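Long-range contacts in heavy metal cation tricomponent efflux pump ZneA(CzcA-like) (PDB 4K0J), which acts as a Zn(II)/proton antiporter, the inner-membrane pump of a tricomponent heavy-metal efflux system of the resistance-nodulation-cell division superfamily: residues W105-L110 against P125-L130; Q697-D702 against V810-R815; A717-L722 against A785-I790. All coordinates share one frame; numbering follows the deposited sequence.

Contact 1 (W105-L110 against P125-L130); sequences WSRQRL and PSLDPL
R107 reaches from helix 103-113 to D128, meeting both its carboxylate and its backbone carbonyl. The salt bridge joins R107 NH2 to D128 OD2 over 3.1 Å, the guanidinium and carboxylate planes standing 45° apart, so the ions meet at a slant through one oxygen. D128 O lies at the guanidinium edge, near its plane, where a weak hydrogen bond runs from R107 NH1 to D128 O at 2.7 Å. NH2 also points at this carbonyl, but that separation is modelled so short that at 3.0 Å resolution its exact value is doubtful. A second shell steadies the acceptor: D128 OD2 takes a hydrogen bond from Q48 N and a weak one involving S47 OG.

Two leucines sandwich the cation. L127 CD2 sits 3.2 Å above one guanidinium face, offset toward the rim, while L130 CB covers the centre of the opposite face at 4.0 Å. Nearer the helix, the bend at chi2 (-102°) sets R107 CD 3.7 Å from L130 CD1. The branches of L127 divide the work: CD2 serves the arginine, and CD1 packs against L110 CD2 at 3.6 Å.

Helix 103-113 and strand 126-127 are the second helix and last strand of a beta-alpha-beta-beta-alpha-beta, ferredoxin-like subdomain, with strands 126-127, 46-52, 90-97 and 79-87 side by side. The same helix faces other subunits: the W105 ring meets Y104 of the second subunit, consistent with the central pore helix of related RND trimers. The buried D128 carboxylate is thus matched by the R107 cation and by Q48 N, while leucine on both faces probably strengthens the ion pair by limiting water and may help hold the guanidinium's orientation.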
ATOM      1  N   TRP C 105      -5.565  -2.973   2.508  1.00 60.26           N
ATOM      2  CA  TRP C 105      -6.092  -1.744   1.936  1.00 60.30           C
ATOM      3  C   TRP C 105      -7.495  -1.458   2.462  1.00 58.91           C
ATOM      4  O   TRP C 105      -7.755  -0.391   3.027  1.00 71.02           O
ATOM      5  CB  TRP C 105      -6.125  -1.878   0.414  1.00 69.77           C
ATOM      6  CG  TRP C 105      -6.674  -0.688  -0.317  1.00 71.51           C
ATOM      7  CD1 TRP C 105      -7.989  -0.397  -0.543  1.00 69.64           C
ATOM      8  CD2 TRP C 105      -5.917   0.354  -0.943  1.00 54.91           C
ATOM      9  NE1 TRP C 105      -8.096   0.770  -1.260  1.00 74.16           N
ATOM     10  CE2 TRP C 105      -6.838   1.251  -1.518  1.00 68.14           C
ATOM     11  CE3 TRP C 105      -4.553   0.622  -1.064  1.00 65.70           C
ATOM     12  CZ2 TRP C 105      -6.438   2.394  -2.207  1.00 82.26           C
ATOM     13  CZ3 TRP C 105      -4.153   1.757  -1.751  1.00 81.43           C
ATOM     14  CH2 TRP C 105      -5.093   2.630  -2.313  1.00 89.08           C
ATOM     15  N   SER C 106      -8.395  -2.419   2.273  1.00 49.79           N
ATOM     16  CA  SER C 106      -9.777  -2.291   2.727  1.00 51.55           C
ATOM     17  C   SER C 106      -9.859  -2.035   4.227  1.00 49.82           C
ATOM     18  O   SER C 106     -10.530  -1.101   4.665  1.00 45.25           O
ATOM     19  CB  SER C 106     -10.582  -3.539   2.360  1.00 57.52           C
ATOM     20  OG  SER C 106     -10.874  -3.573   0.974  1.00 67.28           O
ATOM     21  N   ARG C 107      -9.164  -2.863   5.003  1.00 52.09           N
ATOM     22  CA  ARG C 107      -9.128  -2.733   6.457  1.00 47.60           C
ATOM     23  C   ARG C 107      -8.625  -1.354   6.841  1.00 49.50           C
ATOM     24  O   ARG C 107      -8.978  -0.821   7.892  1.00 44.79           O
ATOM     25  CB  ARG C 107      -8.201  -3.783   7.065  1.00 40.80           C
ATOM     26  CG  ARG C 107      -8.517  -5.202   6.667  1.00 43.24           C
ATOM     27  CD  ARG C 107      -9.239  -5.909   7.779  1.00 49.78           C
ATOM     28  NE  ARG C 107      -8.491  -5.849   9.027  1.00 53.04           N
ATOM     29  CZ  ARG C 107      -8.818  -6.537  10.114  1.00 59.96           C
ATOM     30  NH1 ARG C 107      -8.092  -6.432  11.220  1.00 47.01           N
ATOM     31  NH2 ARG C 107      -9.877  -7.334  10.092  1.00 74.49           N
ATOM     32  N   GLN C 108      -7.789  -0.787   5.978  1.00 44.63           N
ATOM     33  CA  GLN C 108      -7.239   0.535   6.216  1.00 56.55           C
ATOM     34  C   GLN C 108      -8.282   1.616   5.970  1.00 51.44           C
ATOM     35  O   GLN C 108      -8.374   2.573   6.732  1.00 53.96           O
ATOM     36  CB  GLN C 108      -6.004   0.779   5.345  1.00 65.87           C
ATOM     37  CG  GLN C 108      -5.166   1.956   5.792  1.00 74.44           C
ATOM     38  CD  GLN C 108      -4.727   1.831   7.234  1.00 86.79           C
ATOM     39  OE1 GLN C 108      -4.809   2.788   8.005  1.00 86.31           O
ATOM     40  NE2 GLN C 108      -4.256   0.644   7.609  1.00 93.96           N
ATOM     41  N   ARG C 109      -9.063   1.469   4.905  1.00 48.44           N
ATOM     42  CA  ARG C 109     -10.102   2.450   4.608  1.00 59.29           C
ATOM     43  C   ARG C 109     -11.158   2.430   5.709  1.00 58.65           C
ATOM     44  O   ARG C 109     -11.638   3.477   6.180  1.00 49.56           O
ATOM     45  CB  ARG C 109     -10.757   2.145   3.259  1.00 62.95           C
ATOM     46  CG  ARG C 109      -9.785   1.889   2.114  1.00 63.06           C
ATOM     47  CD  ARG C 109      -9.131   3.164   1.605  1.00 70.08           C
ATOM     48  NE  ARG C 109      -8.030   3.612   2.456  1.00 77.70           N
ATOM     49  CZ  ARG C 109      -6.787   3.145   2.385  1.00 68.69           C
ATOM     50  NH1 ARG C 109      -5.857   3.620   3.198  1.00 70.09           N
ATOM     51  NH2 ARG C 109      -6.473   2.206   1.506  1.00 58.34           N
ATOM     52  N   LEU C 110     -11.508   1.213   6.107  1.00 46.48           N
ATOM     53  CA  LEU C 110     -12.457   0.981   7.178  1.00 44.98           C
ATOM     54  C   LEU C 110     -11.944   1.662   8.433  1.00 57.59           C
ATOM     55  O   LEU C 110     -12.629   2.492   9.022  1.00 45.26           O
ATOM     56  CB  LEU C 110     -12.599  -0.520   7.420  1.00 46.38           C
ATOM     57  CG  LEU C 110     -13.882  -1.013   8.084  1.00 44.67           C
ATOM     58  CD1 LEU C 110     -15.078  -0.635   7.230  1.00 42.77           C
ATOM     59  CD2 LEU C 110     -13.809  -2.516   8.293  1.00 39.56           C
ATOM     60  N   PRO C 125     -14.835   1.859  18.817  1.00 73.49           N
ATOM     61  CA  PRO C 125     -14.955   0.855  17.749  1.00 80.89           C
ATOM     62  C   PRO C 125     -13.614   0.278  17.299  1.00 84.52           C
ATOM     63  O   PRO C 125     -12.703   1.024  16.940  1.00 89.10           O
ATOM     64  CB  PRO C 125     -15.602   1.640  16.604  1.00 86.43           C
ATOM     65  CG  PRO C 125     -15.181   3.049  16.834  1.00 84.69           C
ATOM     66  CD  PRO C 125     -15.114   3.222  18.328  1.00 78.03           C
ATOM     67  N   SER C 126     -13.514  -1.048  17.310  1.00 78.83           N
ATOM     68  CA  SER C 126     -12.274  -1.738  16.965  1.00 61.98           C
ATOM     69  C   SER C 126     -12.424  -2.566  15.686  1.00 62.39           C
ATOM     70  O   SER C 126     -13.515  -2.664  15.129  1.00 69.60           O
ATOM     71  CB  SER C 126     -11.839  -2.629  18.130  1.00 47.09           C
ATOM     72  OG  SER C 126     -11.005  -3.687  17.693  1.00 48.78           O
ATOM     73  N   LEU C 127     -11.328  -3.158  15.223  1.00 54.69           N
ATOM     74  CA  LEU C 127     -11.374  -4.011  14.042  1.00 43.90           C
ATOM     75  C   LEU C 127     -11.143  -5.472  14.408  1.00 39.55           C
ATOM     76  O   LEU C 127     -10.239  -5.793  15.175  1.00 45.11           O
ATOM     77  CB  LEU C 127     -10.341  -3.560  13.017  1.00 37.24           C
ATOM     78  CG  LEU C 127     -10.823  -3.600  11.569  1.00 37.82           C
ATOM     79  CD1 LEU C 127     -12.010  -2.682  11.401  1.00 37.75           C
ATOM     80  CD2 LEU C 127      -9.709  -3.188  10.631  1.00 54.16           C
ATOM     81  N   ASP C 128     -11.971  -6.356  13.864  1.00 38.84           N
ATOM     82  CA  ASP C 128     -11.833  -7.788  14.112  1.00 38.70           C
ATOM     83  C   ASP C 128     -10.555  -8.307  13.445  1.00 30.44           C
ATOM     84  O   ASP C 128     -10.041  -7.677  12.529  1.00 31.64           O
ATOM     85  CB  ASP C 128     -13.068  -8.543  13.597  1.00 43.50           C
ATOM     86  CG  ASP C 128     -12.983  -8.874  12.112  1.00 59.11           C
ATOM     87  OD1 ASP C 128     -13.254 -10.039  11.744  1.00 73.30           O
ATOM     88  OD2 ASP C 128     -12.660  -7.976  11.307  1.00 55.25           O
ATOM     89  N   PRO C 129     -10.028  -9.448  13.920  1.00 29.43           N
ATOM     90  CA  PRO C 129      -8.833 -10.063  13.326  1.00 34.65           C
ATOM     91  C   PRO C 129      -8.965 -10.361  11.830  1.00 35.65           C
ATOM     92  O   PRO C 129     -10.053 -10.674  11.348  1.00 37.41           O
ATOM     93  CB  PRO C 129      -8.675 -11.370  14.126  1.00 33.58           C
ATOM     94  CG  PRO C 129      -9.954 -11.546  14.882  1.00 27.59           C
ATOM     95  CD  PRO C 129     -10.459 -10.166  15.130  1.00 30.95           C
ATOM     96  N   LEU C 130      -7.853 -10.262  11.107  1.00 31.32           N
ATOM     97  CA  LEU C 130      -7.848 -10.471   9.662  1.00 45.86           C
ATOM     98  C   LEU C 130      -7.772 -11.956   9.311  1.00 48.23           C
ATOM     99  O   LEU C 130      -6.690 -12.517   9.102  1.00 39.61           O
ATOM    100  CB  LEU C 130      -6.703  -9.699   9.000  1.00 33.68           C
ATOM    101  CG  LEU C 130      -6.636  -9.763   7.473  1.00 35.03           C
ATOM    102  CD1 LEU C 130      -7.919  -9.261   6.848  1.00 35.68           C
ATOM    103  CD2 LEU C 130      -5.454  -8.968   6.950  1.00 40.18           C
TER

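Contact 2 (Q697-D702 against V810-R815); sequences QDVIID and VRLNLR
R811 and I700 meet both through their backbones and through their side chains. Their main chains form the hydrogen-bonded pair of an antiparallel ladder, in which I700 N donates to R811 O over 2.9 Å at 164°, while the return bond is weak. The R811 chain runs extended from CG to NE, and I700 CD1 lies 3.3 Å above one face of its guanidinium, toward the rim. At the edge, R811 NH1 makes a salt bridge to D702 OD1; the planes are 88° apart, though the modelled separation is too short to trust. R811 NH2 has a weak hydrogen bond to T560 OG1.

Strand 699-701 is an outer strand of the four-stranded sheet 699-701, 807-812, 667-672, 843-847, whose order and two helices, 676-690 and 820-830, give a ferredoxin-like fold. V699 and V810, touching through their CG1 atoms at 3.7 Å, face helix 676-690 on its T687.

Beyond the ladder, Q697 N donates to N813 O over 3.1 Å. Q697 CG, anti to its backbone N (chi1 -152°), lies over one face of the R815 guanidinium, offset toward its rim. R815 NH1 forms a salt bridge to D698 OD2 at 2.8 Å, and its NH2 another to E632. N813 ND2 reaches the same D698 OD2 on its anti side, 3.0 Å away.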
ATOM      1  N   GLN C 697     -35.802 -27.589   4.399  1.00 82.63           N
ATOM      2  CA  GLN C 697     -35.606 -28.528   5.497  1.00 74.03           C
ATOM      3  C   GLN C 697     -35.730 -27.872   6.868  1.00 76.27           C
ATOM      4  O   GLN C 697     -36.641 -28.191   7.629  1.00 92.46           O
ATOM      5  CB  GLN C 697     -34.267 -29.248   5.364  1.00 64.16           C
ATOM      6  CG  GLN C 697     -34.269 -30.632   5.983  1.00 61.27           C
ATOM      7  CD  GLN C 697     -35.063 -31.638   5.171  1.00 62.48           C
ATOM      8  OE1 GLN C 697     -35.609 -31.312   4.120  1.00 69.73           O
ATOM      9  NE2 GLN C 697     -35.122 -32.876   5.653  1.00 60.56           N
ATOM     10  N   ASP C 698     -34.810 -26.971   7.191  1.00 70.61           N
ATOM     11  CA  ASP C 698     -34.920 -26.207   8.425  1.00 71.61           C
ATOM     12  C   ASP C 698     -35.384 -24.804   8.063  1.00 82.12           C
ATOM     13  O   ASP C 698     -34.992 -24.290   7.020  1.00 92.36           O
ATOM     14  CB  ASP C 698     -33.574 -26.149   9.147  1.00 65.87           C
ATOM     15  CG  ASP C 698     -32.900 -27.507   9.237  1.00 71.51           C
ATOM     16  OD1 ASP C 698     -33.359 -28.355  10.032  1.00 72.66           O
ATOM     17  OD2 ASP C 698     -31.902 -27.726   8.517  1.00 70.29           O
ATOM     18  N   VAL C 699     -36.237 -24.206   8.896  1.00 67.17           N
ATOM     19  CA  VAL C 699     -36.687 -22.824   8.700  1.00 58.02           C
ATOM     20  C   VAL C 699     -36.881 -22.128  10.040  1.00 57.57           C
ATOM     21  O   VAL C 699     -37.612 -22.626  10.892  1.00 62.80           O
ATOM     22  CB  VAL C 699     -38.030 -22.736   7.934  1.00 53.52           C
ATOM     23  CG1 VAL C 699     -38.614 -21.328   8.046  1.00 48.12           C
ATOM     24  CG2 VAL C 699     -37.860 -23.112   6.475  1.00 49.85           C
ATOM     25  N   ILE C 700     -36.238 -20.978  10.228  1.00 53.75           N
ATOM     26  CA  ILE C 700     -36.432 -20.200  11.452  1.00 46.46           C
ATOM     27  C   ILE C 700     -36.255 -18.706  11.230  1.00 41.79           C
ATOM     28  O   ILE C 700     -35.733 -18.282  10.206  1.00 39.04           O
ATOM     29  CB  ILE C 700     -35.480 -20.644  12.573  1.00 38.26           C
ATOM     30  CG1 ILE C 700     -34.232 -21.297  11.983  1.00 47.71           C
ATOM     31  CG2 ILE C 700     -36.181 -21.598  13.520  1.00 40.29           C
ATOM     32  CD1 ILE C 700     -33.371 -22.000  13.012  1.00 57.62           C
ATOM     33  N   ILE C 701     -36.710 -17.910  12.192  1.00 39.01           N
ATOM     34  CA  ILE C 701     -36.451 -16.477  12.171  1.00 41.48           C
ATOM     35  C   ILE C 701     -35.154 -16.229  12.919  1.00 38.26           C
ATOM     36  O   ILE C 701     -35.086 -16.446  14.128  1.00 42.63           O
ATOM     37  CB  ILE C 701     -37.582 -15.671  12.841  1.00 41.38           C
ATOM     38  CG1 ILE C 701     -38.862 -15.740  12.003  1.00 35.08           C
ATOM     39  CG2 ILE C 701     -37.159 -14.218  13.048  1.00 34.63           C
ATOM     40  CD1 ILE C 701     -39.974 -14.855  12.521  1.00 30.13           C
ATOM     41  N   ASP C 702     -34.133 -15.785  12.194  1.00 33.38           N
ATOM     42  CA  ASP C 702     -32.809 -15.580  12.758  1.00 44.90           C
ATOM     43  C   ASP C 702     -32.841 -14.667  13.981  1.00 46.77           C
ATOM     44  O   ASP C 702     -32.273 -15.001  15.022  1.00 39.49           O
ATOM     45  CB  ASP C 702     -31.864 -15.011  11.699  1.00 59.61           C
ATOM     46  CG  ASP C 702     -30.403 -15.246  12.035  1.00 69.67           C
ATOM     47  OD1 ASP C 702     -30.051 -16.393  12.388  1.00 75.08           O
ATOM     48  OD2 ASP C 702     -29.607 -14.286  11.950  1.00 70.79           O
ATOM     49  N   VAL C 810     -35.481 -14.855   7.660  1.00 40.95           N
ATOM     50  CA  VAL C 810     -35.970 -16.217   7.721  1.00 41.89           C
ATOM     51  C   VAL C 810     -34.919 -17.125   7.107  1.00 45.87           C
ATOM     52  O   VAL C 810     -34.869 -17.291   5.889  1.00 48.99           O
ATOM     53  CB  VAL C 810     -37.305 -16.389   6.973  1.00 41.01           C
ATOM     54  CG1 VAL C 810     -37.814 -17.807   7.138  1.00 51.09           C
ATOM     55  CG2 VAL C 810     -38.336 -15.401   7.483  1.00 37.90           C
ATOM     56  N   ARG C 811     -34.071 -17.701   7.948  1.00 34.39           N
ATOM     57  CA  ARG C 811     -33.022 -18.574   7.456  1.00 45.88           C
ATOM     58  C   ARG C 811     -33.512 -20.012   7.272  1.00 55.12           C
ATOM     59  O   ARG C 811     -34.334 -20.499   8.050  1.00 60.05           O
ATOM     60  CB  ARG C 811     -31.781 -18.493   8.351  1.00 39.06           C
ATOM     61  CG  ARG C 811     -31.878 -19.159   9.699  1.00 37.88           C
ATOM     62  CD  ARG C 811     -30.524 -19.086  10.385  1.00 35.45           C
ATOM     63  NE  ARG C 811     -30.373 -20.052  11.470  1.00 34.19           N
ATOM     64  CZ  ARG C 811     -30.550 -19.761  12.754  1.00 34.99           C
ATOM     65  NH1 ARG C 811     -30.892 -18.531  13.115  1.00 41.69           N
ATOM     66  NH2 ARG C 811     -30.387 -20.697  13.679  1.00 30.18           N
ATOM     67  N   LEU C 812     -33.008 -20.672   6.226  1.00 57.96           N
ATOM     68  CA  LEU C 812     -33.487 -21.993   5.813  1.00 55.68           C
ATOM     69  C   LEU C 812     -32.499 -22.754   4.913  1.00 50.41           C
ATOM     70  O   LEU C 812     -31.771 -22.150   4.129  1.00 46.69           O
ATOM     71  CB  LEU C 812     -34.831 -21.871   5.089  1.00 64.48           C
ATOM     72  CG  LEU C 812     -34.819 -21.320   3.661  1.00 76.99           C
ATOM     73  CD1 LEU C 812     -35.984 -21.893   2.874  1.00 83.00           C
ATOM     74  CD2 LEU C 812     -34.862 -19.799   3.646  1.00 78.33           C
ATOM     75  N   ASN C 813     -32.491 -24.082   5.015  1.00 53.26           N
ATOM     76  CA  ASN C 813     -31.594 -24.912   4.201  1.00 55.76           C
ATOM     77  C   ASN C 813     -32.291 -25.632   3.041  1.00 60.79           C
ATOM     78  O   ASN C 813     -33.416 -26.110   3.179  1.00 60.69           O
ATOM     79  CB  ASN C 813     -30.857 -25.930   5.075  1.00 59.75           C
ATOM     80  CG  ASN C 813     -29.950 -25.272   6.095  1.00 73.31           C
ATOM     81  OD1 ASN C 813     -29.323 -24.249   5.819  1.00 75.06           O
ATOM     82  ND2 ASN C 813     -29.880 -25.854   7.287  1.00 77.99           N
ATOM     83  N   LEU C 814     -31.604 -25.721   1.905  1.00 69.14           N
ATOM     84  CA  LEU C 814     -32.172 -26.297   0.685  1.00 71.83           C
ATOM     85  C   LEU C 814     -32.214 -27.820   0.690  1.00 73.58           C
ATOM     86  O   LEU C 814     -32.829 -28.430  -0.183  1.00 82.76           O
ATOM     87  CB  LEU C 814     -31.399 -25.804  -0.546  1.00 83.03           C
ATOM     88  CG  LEU C 814     -29.878 -25.614  -0.436  1.00 91.92           C
ATOM     89  CD1 LEU C 814     -29.130 -26.929  -0.243  1.00 90.44           C
ATOM     90  CD2 LEU C 814     -29.345 -24.875  -1.656  1.00 98.73           C
ATOM     91  N   ARG C 815     -31.554 -28.419   1.678  1.00 72.86           N
ATOM     92  CA  ARG C 815     -31.393 -29.871   1.778  1.00 68.20           C
ATOM     93  C   ARG C 815     -32.695 -30.653   1.639  1.00 73.82           C
ATOM     94  O   ARG C 815     -33.716 -30.283   2.215  1.00 79.18           O
ATOM     95  CB  ARG C 815     -30.709 -30.224   3.101  1.00 61.80           C
ATOM     96  CG  ARG C 815     -30.746 -31.696   3.469  1.00 62.88           C
ATOM     97  CD  ARG C 815     -29.916 -31.955   4.712  1.00 65.74           C
ATOM     98  NE  ARG C 815     -30.209 -30.989   5.765  1.00 67.18           N
ATOM     99  CZ  ARG C 815     -31.062 -31.205   6.760  1.00 68.71           C
ATOM    100  NH1 ARG C 815     -31.270 -30.266   7.673  1.00 74.32           N
ATOM    101  NH2 ARG C 815     -31.709 -32.358   6.843  1.00 67.21           N
TER

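Contact 3 (A717-L722 against A785-I790); sequences AAAARL and AQVAHI
V787 CG1 is the knob of this contact, pressed against a hollow walled by A718, A719 and L722. It lies 3.6 Å from A718 CB and 3.5 Å from L722 CD1, with A719 CB a little farther, at 4.1 Å. The floor is main chain: A719 N comes within 3.6 Å of V787 CG1, so the methyl rests directly on the peptide joining the two alanines. That A718 carries only CB is consistent with the close approach of the backbones, A718 CA and V787 CA being 5.1 Å apart. The torsion of V787 that sets the knob leaves CG1 anti to its own carbonyl carbon (chi1 -77°).

Helix 716-720 is short and weakly bonded. It follows strand 707-714, which pairs antiparallel with strand 788-802, so the contact lies at the end of the pair where the chain leaves strand 707-714 and later enters strand 788-802. D715 ties the two together, its OD1 accepting from A718 N and its backbone bonding to that of V787. Some 55 Å from the centre of the chain, the site is consistent with the docking region that crowns the porter domain in RND pumps.

L722 forms the far wall. Its side chain crosses that of Q786 at about a right angle, with CD1 touching both Q786 and V787. Q786 extends beyond CG, and both its CG and its NE2 (3.9 Å) border L722 CD1. On the other flank A718 CB abuts Q786 O at 3.8 Å. No hydrogen bond links the two segments, and A719 also touches I724.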
ATOM      1  N   ALA C 717     -38.810  14.515  38.443  1.00 57.82           N
ATOM      2  CA  ALA C 717     -39.392  15.341  39.500  1.00 66.63           C
ATOM      3  C   ALA C 717     -39.251  14.746  40.908  1.00 68.08           C
ATOM      4  O   ALA C 717     -39.154  15.486  41.893  1.00 36.27           O
ATOM      5  CB  ALA C 717     -40.854  15.641  39.192  1.00 76.61           C
ATOM      6  N   ALA C 718     -39.241  13.420  41.011  1.00 34.26           N
ATOM      7  CA  ALA C 718     -39.063  12.784  42.313  1.00 53.51           C
ATOM      8  C   ALA C 718     -37.683  13.075  42.879  1.00 60.51           C
ATOM      9  O   ALA C 718     -37.552  13.452  44.039  1.00 60.98           O
ATOM     10  CB  ALA C 718     -39.289  11.293  42.223  1.00 51.79           C
ATOM     11  N   ALA C 719     -36.657  12.901  42.049  1.00 66.48           N
ATOM     12  CA  ALA C 719     -35.280  13.159  42.455  1.00 56.49           C
ATOM     13  C   ALA C 719     -34.993  14.655  42.421  1.00 55.93           C
ATOM     14  O   ALA C 719     -33.915  15.106  42.810  1.00 56.24           O
ATOM     15  CB  ALA C 719     -34.308  12.403  41.561  1.00 49.68           C
ATOM     16  N   ALA C 720     -35.967  15.416  41.941  1.00 37.35           N
ATOM     17  CA  ALA C 720     -35.885  16.863  41.954  1.00 53.87           C
ATOM     18  C   ALA C 720     -36.468  17.365  43.265  1.00 62.75           C
ATOM     19  O   ALA C 720     -36.235  18.503  43.671  1.00 66.83           O
ATOM     20  CB  ALA C 720     -36.645  17.445  40.776  1.00 50.09           C
ATOM     21  N   ARG C 721     -37.232  16.503  43.927  1.00 61.41           N
ATOM     22  CA  ARG C 721     -37.816  16.835  45.219  1.00 62.75           C
ATOM     23  C   ARG C 721     -37.106  16.101  46.348  1.00 62.79           C
ATOM     24  O   ARG C 721     -37.476  16.242  47.514  1.00 67.20           O
ATOM     25  CB  ARG C 721     -39.311  16.512  45.236  1.00 66.31           C
ATOM     26  CG  ARG C 721     -40.135  17.411  44.338  1.00 72.39           C
ATOM     27  CD  ARG C 721     -41.601  17.036  44.362  1.00 73.91           C
ATOM     28  NE  ARG C 721     -41.967  16.096  43.305  1.00 72.44           N
ATOM     29  CZ  ARG C 721     -42.065  14.780  43.466  1.00 67.63           C
ATOM     30  NH1 ARG C 721     -42.410  14.011  42.442  1.00 68.05           N
ATOM     31  NH2 ARG C 721     -41.822  14.233  44.649  1.00 35.01           N
ATOM     32  N   LEU C 722     -36.087  15.318  45.998  1.00 53.62           N
ATOM     33  CA  LEU C 722     -35.316  14.583  46.994  1.00 56.39           C
ATOM     34  C   LEU C 722     -33.829  14.878  46.873  1.00 66.61           C
ATOM     35  O   LEU C 722     -33.023  14.353  47.642  1.00 78.46           O
ATOM     36  CB  LEU C 722     -35.550  13.073  46.875  1.00 59.84           C
ATOM     37  CG  LEU C 722     -36.955  12.537  47.157  1.00 72.12           C
ATOM     38  CD1 LEU C 722     -36.943  11.020  47.261  1.00 67.43           C
ATOM     39  CD2 LEU C 722     -37.531  13.155  48.421  1.00 80.82           C
ATOM     40  N   ALA C 785     -36.825   2.802  45.049  1.00 44.35           N
ATOM     41  CA  ALA C 785     -38.178   2.776  44.496  1.00 33.31           C
ATOM     42  C   ALA C 785     -38.946   4.066  44.788  1.00 34.09           C
ATOM     43  O   ALA C 785     -40.144   4.176  44.516  1.00 38.44           O
ATOM     44  CB  ALA C 785     -38.938   1.572  45.020  1.00 30.81           C
ATOM     45  N   GLN C 786     -38.235   5.045  45.336  1.00 41.44           N
ATOM     46  CA  GLN C 786     -38.817   6.315  45.731  1.00 40.65           C
ATOM     47  C   GLN C 786     -38.643   7.344  44.621  1.00 48.38           C
ATOM     48  O   GLN C 786     -39.294   8.389  44.625  1.00 58.99           O
ATOM     49  CB  GLN C 786     -38.136   6.804  47.009  1.00 31.99           C
ATOM     50  CG  GLN C 786     -39.008   7.625  47.933  1.00 52.25           C
ATOM     51  CD  GLN C 786     -38.424   7.726  49.331  1.00 55.19           C
ATOM     52  OE1 GLN C 786     -37.713   6.829  49.792  1.00 33.37           O
ATOM     53  NE2 GLN C 786     -38.724   8.823  50.014  1.00 55.35           N
ATOM     54  N   VAL C 787     -37.762   7.048  43.670  1.00 44.52           N
ATOM     55  CA  VAL C 787     -37.437   7.996  42.607  1.00 48.08           C
ATOM     56  C   VAL C 787     -37.220   7.328  41.251  1.00 54.51           C
ATOM     57  O   VAL C 787     -36.769   7.971  40.303  1.00 60.10           O
ATOM     58  CB  VAL C 787     -36.156   8.802  42.939  1.00 47.56           C
ATOM     59  CG1 VAL C 787     -36.446   9.902  43.954  1.00 45.56           C
ATOM     60  CG2 VAL C 787     -35.047   7.875  43.425  1.00 41.52           C
ATOM     61  N   ALA C 788     -37.529   6.041  41.155  1.00 50.87           N
ATOM     62  CA  ALA C 788     -37.246   5.304  39.931  1.00 31.25           C
ATOM     63  C   ALA C 788     -38.274   4.221  39.673  1.00 35.72           C
ATOM     64  O   ALA C 788     -38.597   3.435  40.561  1.00 44.11           O
ATOM     65  CB  ALA C 788     -35.870   4.698  40.000  1.00 31.96           C
ATOM     66  N   HIS C 789     -38.787   4.182  38.451  1.00 39.93           N
ATOM     67  CA  HIS C 789     -39.711   3.139  38.052  1.00 47.56           C
ATOM     68  C   HIS C 789     -38.959   1.863  37.696  1.00 54.29           C
ATOM     69  O   HIS C 789     -38.430   1.728  36.587  1.00 53.94           O
ATOM     70  CB  HIS C 789     -40.556   3.598  36.867  1.00 57.52           C
ATOM     71  CG  HIS C 789     -41.806   2.796  36.674  1.00 61.60           C
ATOM     72  ND1 HIS C 789     -42.089   1.671  37.419  1.00 61.62           N
ATOM     73  CD2 HIS C 789     -42.848   2.958  35.827  1.00 59.37           C
ATOM     74  CE1 HIS C 789     -43.252   1.173  37.037  1.00 62.51           C
ATOM     75  NE2 HIS C 789     -43.732   1.935  36.070  1.00 60.38           N
ATOM     76  N   ILE C 790     -38.906   0.945  38.661  1.00 57.31           N
ATOM     77  CA  ILE C 790     -38.369  -0.395  38.458  1.00 46.36           C
ATOM     78  C   ILE C 790     -39.511  -1.307  38.033  1.00 35.42           C
ATOM     79  O   ILE C 790     -40.387  -1.633  38.830  1.00 39.45           O
ATOM     80  CB  ILE C 790     -37.742  -0.968  39.752  1.00 29.17           C
ATOM     81  CG1 ILE C 790     -36.473  -0.207  40.136  1.00 30.23           C
ATOM     82  CG2 ILE C 790     -37.408  -2.437  39.582  1.00 29.03           C
ATOM     83  CD1 ILE C 790     -36.688   0.917  41.115  1.00 30.46           C
TER

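Contact 1 comes first along the chain, and the segments of contact 3 both fall between those of contact 2. Contacts 1 and 2 have centres 31 Å apart and lie in separate ferredoxin-like subdomains, the repeated unit of RND porter domains. Contact 3 is remote, its centre 45 Å from that of contact 1 and 48 Å from that of contact 2. The long excursion between strands 699-701 and 807-812 carries contact 3 outward, yet its strand 788-802 returns to join the sheet that contains strand 126-127 of contact 1. The N- and C-terminal halves are therefore interwoven through this shared sheet, which could link movements of the two regions.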